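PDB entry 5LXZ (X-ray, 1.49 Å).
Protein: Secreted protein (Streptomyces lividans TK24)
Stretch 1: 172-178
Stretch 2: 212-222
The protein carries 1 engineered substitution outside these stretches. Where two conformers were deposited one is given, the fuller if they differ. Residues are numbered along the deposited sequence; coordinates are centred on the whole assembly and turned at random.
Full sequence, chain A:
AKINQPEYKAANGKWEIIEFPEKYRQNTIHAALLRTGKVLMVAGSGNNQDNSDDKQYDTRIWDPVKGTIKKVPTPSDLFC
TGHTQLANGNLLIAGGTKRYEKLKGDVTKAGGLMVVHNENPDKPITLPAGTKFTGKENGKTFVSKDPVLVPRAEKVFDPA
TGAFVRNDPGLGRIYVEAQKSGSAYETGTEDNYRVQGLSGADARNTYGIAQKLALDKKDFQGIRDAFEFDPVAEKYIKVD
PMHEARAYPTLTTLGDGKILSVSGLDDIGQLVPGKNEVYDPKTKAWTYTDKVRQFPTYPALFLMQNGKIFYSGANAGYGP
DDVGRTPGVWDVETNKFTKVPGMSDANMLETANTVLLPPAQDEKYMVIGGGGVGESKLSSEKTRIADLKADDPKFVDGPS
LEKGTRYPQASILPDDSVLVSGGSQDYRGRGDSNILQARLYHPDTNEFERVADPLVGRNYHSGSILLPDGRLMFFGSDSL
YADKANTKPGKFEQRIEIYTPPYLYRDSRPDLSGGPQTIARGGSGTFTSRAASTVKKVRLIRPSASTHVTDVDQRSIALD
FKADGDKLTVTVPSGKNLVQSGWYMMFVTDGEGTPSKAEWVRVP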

# COMPACT_ATOMS: atom_id res chain seq x y z
N GLY A 172 15.45 -26.10 -0.34
CA GLY A 172 16.24 -26.00 0.86
C GLY A 172 16.67 -24.57 1.09
O GLY A 172 17.34 -24.00 0.24
N ARG A 173 16.31 -24.01 2.23
CA ARG A 173 16.71 -22.65 2.58
C ARG A 173 18.00 -22.60 3.34
O ARG A 173 18.22 -23.39 4.26
CB ARG A 173 15.62 -21.97 3.40
CG ARG A 173 14.31 -21.95 2.65
CD ARG A 173 13.26 -21.02 3.20
NE ARG A 173 13.28 -20.95 4.65
CZ ARG A 173 12.69 -19.99 5.37
NH1 ARG A 173 11.97 -19.01 4.80
NH2 ARG A 173 12.81 -20.04 6.70
N ILE A 174 18.85 -21.64 3.00
CA ILE A 174 20.12 -21.44 3.67
C ILE A 174 20.51 -19.96 3.70
O ILE A 174 20.37 -19.24 2.70
CB ILE A 174 21.20 -22.31 3.00
CG1 ILE A 174 22.48 -22.34 3.82
CG2 ILE A 174 21.48 -21.89 1.56
CD1 ILE A 174 22.30 -23.07 5.15
N TYR A 175 21.02 -19.50 4.84
CA TYR A 175 21.52 -18.16 4.95
C TYR A 175 22.81 -18.04 4.12
O TYR A 175 23.72 -18.89 4.23
CB TYR A 175 21.76 -17.77 6.43
CG TYR A 175 22.38 -16.42 6.59
CD1 TYR A 175 21.62 -15.24 6.43
CD2 TYR A 175 23.74 -16.28 6.85
CE1 TYR A 175 22.18 -14.00 6.56
CE2 TYR A 175 24.32 -15.01 6.97
CZ TYR A 175 23.55 -13.88 6.82
OH TYR A 175 24.10 -12.66 6.91
N VAL A 176 22.89 -16.98 3.33
CA VAL A 176 24.07 -16.63 2.60
C VAL A 176 24.47 -15.20 2.90
O VAL A 176 23.65 -14.37 3.28
CB VAL A 176 23.94 -16.87 1.08
CG1 VAL A 176 23.61 -18.32 0.82
CG2 VAL A 176 22.90 -15.93 0.47
N GLU A 177 25.76 -14.91 2.75
CA GLU A 177 26.31 -13.61 3.08
C GLU A 177 27.41 -13.21 2.13
O GLU A 177 28.19 -14.07 1.70
CB GLU A 177 26.86 -13.72 4.50
CG GLU A 177 27.27 -12.43 5.16
CD GLU A 177 27.56 -12.67 6.63
OE1 GLU A 177 26.62 -12.65 7.42
OE2 GLU A 177 28.75 -12.89 6.96
N ALA A 178 27.54 -11.93 1.87
CA ALA A 178 28.65 -11.43 1.06
C ALA A 178 29.97 -11.69 1.79
O ALA A 178 30.02 -11.72 2.99
CB ALA A 178 28.51 -9.95 0.81
N LYS A 212 16.00 -9.78 -2.08
CA LYS A 212 17.10 -8.90 -1.73
C LYS A 212 18.02 -9.50 -0.66
O LYS A 212 17.56 -10.06 0.33
CB LYS A 212 16.62 -7.53 -1.30
CG LYS A 212 15.83 -7.50 -0.03
CD LYS A 212 15.74 -6.09 0.53
CE LYS A 212 15.20 -6.20 1.96
NZ LYS A 212 15.17 -4.90 2.69
N LEU A 213 19.29 -9.34 -0.91
CA LEU A 213 20.37 -9.76 -0.00
C LEU A 213 21.10 -8.49 0.38
O LEU A 213 21.93 -7.96 -0.38
CB LEU A 213 21.27 -10.79 -0.67
CG LEU A 213 20.60 -12.10 -1.09
CD1 LEU A 213 21.53 -12.97 -1.94
CD2 LEU A 213 20.04 -12.88 0.11
N ALA A 214 20.74 -7.96 1.55
CA ALA A 214 21.17 -6.64 1.90
C ALA A 214 21.37 -6.58 3.43
O ALA A 214 21.71 -7.58 4.02
CB ALA A 214 20.20 -5.60 1.32
N LEU A 215 21.22 -5.41 4.02
CA LEU A 215 21.53 -5.23 5.42
C LEU A 215 20.38 -5.23 6.38
O LEU A 215 20.59 -5.42 7.60
CB LEU A 215 22.35 -3.95 5.56
CG LEU A 215 23.71 -4.02 4.89
CD1 LEU A 215 24.44 -2.69 5.03
CD2 LEU A 215 24.55 -5.17 5.42
N ASP A 216 19.16 -5.01 5.90
CA ASP A 216 17.97 -5.11 6.73
C ASP A 216 17.34 -6.48 6.43
O ASP A 216 16.50 -6.62 5.53
CB ASP A 216 17.04 -3.93 6.42
CG ASP A 216 15.85 -3.86 7.30
OD1 ASP A 216 15.76 -4.60 8.32
OD2 ASP A 216 14.94 -3.07 6.93
N LYS A 217 17.81 -7.49 7.17
CA LYS A 217 17.65 -8.91 6.84
C LYS A 217 16.54 -9.56 7.62
O LYS A 217 16.59 -9.61 8.85
CB LYS A 217 18.93 -9.67 7.19
CG LYS A 217 20.19 -9.04 6.69
CD LYS A 217 21.40 -9.85 7.13
CE LYS A 217 22.67 -9.18 6.70
NZ LYS A 217 23.84 -9.78 7.43
N LYS A 218 15.60 -10.17 6.90
CA LYS A 218 14.38 -10.70 7.50
C LYS A 218 13.99 -12.03 6.81
O LYS A 218 14.31 -12.21 5.63
CB LYS A 218 13.28 -9.66 7.32
CG LYS A 218 12.67 -9.19 8.63
N ASP A 219 13.39 -12.95 7.58
CA ASP A 219 12.81 -14.23 7.09
C ASP A 219 11.29 -14.01 7.14
O ASP A 219 10.63 -14.35 8.11
CB ASP A 219 13.25 -15.40 7.98
CG ASP A 219 12.64 -16.75 7.57
OD1 ASP A 219 12.06 -16.85 6.46
OD2 ASP A 219 12.75 -17.72 8.38
N PHE A 220 10.74 -13.65 6.01
CA PHE A 220 9.45 -13.06 5.96
C PHE A 220 8.46 -13.97 5.17
O PHE A 220 8.69 -14.17 3.99
CB PHE A 220 9.71 -11.72 5.31
CG PHE A 220 8.49 -10.86 5.16
CD1 PHE A 220 7.50 -10.90 6.09
CD2 PHE A 220 8.40 -9.97 4.09
CE1 PHE A 220 6.39 -10.09 5.96
CE2 PHE A 220 7.28 -9.17 3.95
CZ PHE A 220 6.28 -9.22 4.89
N GLN A 221 7.39 -14.48 5.81
CA GLN A 221 6.57 -15.56 5.26
C GLN A 221 5.10 -15.20 5.33
O GLN A 221 4.68 -14.69 6.37
CB GLN A 221 6.75 -16.80 6.12
CG GLN A 221 8.20 -17.35 6.11
CD GLN A 221 8.41 -18.49 7.10
OE1 GLN A 221 7.60 -18.77 7.96
NE2 GLN A 221 9.52 -19.16 6.98
N GLY A 222 4.36 -15.51 4.28
CA GLY A 222 2.93 -15.14 4.18
C GLY A 222 1.99 -16.17 4.73
O GLY A 222 2.34 -17.34 4.91

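How do the two backbones lie relative to each other, given that no main-chain hydrogen bond joins them? Residues 172-177 belong to a strand that begins earlier in the chain, while stretch 2 starts as loop and becomes a weakly bonded strand at about 218-222. The CA atoms of E177 and L213 are 7.7 Å apart, and those of Y175 and D219 are 9.8 Å apart, so stretch 1 is met from its later residues back to its earlier ones as stretch 2 advances. At such spacing the main chains are too far apart to pair as neighbours in a sheet. Side chains span the gap instead, and together they bury a modest 262 Å².

What does the first part of stretch 2 contribute? K212 stays out of reach, but L213 directs its CA-to-CB bond toward stretch 1 and meets V176, with L213 CD1 lying 4.1 Å from V176 CG2. This is an apolar contact between two methyl groups of buried residues, held by dispersion and by the exclusion of water rather than by any directional bond. The chain then passes through A214, L215 and D216, none of which touches stretch 1.

Why does K217 bring a charged amine to this contact? Its CA-to-CB bond points toward stretch 1, and chi2 to chi4 are all t, so the side chain is extended beyond CB and carries its nitrogen to the tyrosine. K217 NZ donates a hydrogen bond to Y175 OH at 2.9 Å, approaching at the edge of the ring, near its plane. That position suits a bond to the hydroxyl, whose lone pairs are accessible there, rather than a cation resting on the ring face. Y175 OH in turn donates to E177 OE1 at 2.6 Å within stretch 1, so the hydroxyl accepts from the lysine and gives to the carboxylate. The tyrosine thereby links two opposite charges, which also attract directly: K217 NZ and E177 OE1 form a long salt bridge at 4.0 Å. Although the CA-to-CB bond of E177 points away from stretch 2, the end of its side chain comes nearer and makes this possible.

How is the far end of the contact fastened? After K218, which does not reach stretch 1, D219 receives R173 in a two-pronged salt bridge. R173 NH1 donates to D219 OD1 at 2.7 Å, and R173 NH2 donates to D219 OD2 at 2.9 Å, so both carboxylate oxygens are engaged by the two terminal nitrogens. D219 OD1 sits at the edge of the guanidinium, near its plane, where the N-H groups point. F220 turns its CA-to-CB bond away, whereas that of Q221 again points toward stretch 1. Q221 NE2 comes within 3.3 Å of R173 NH1, but both nitrogens are donors, so the approach is packing rather than a hydrogen bond. G222 closes the stretch without touching its partner.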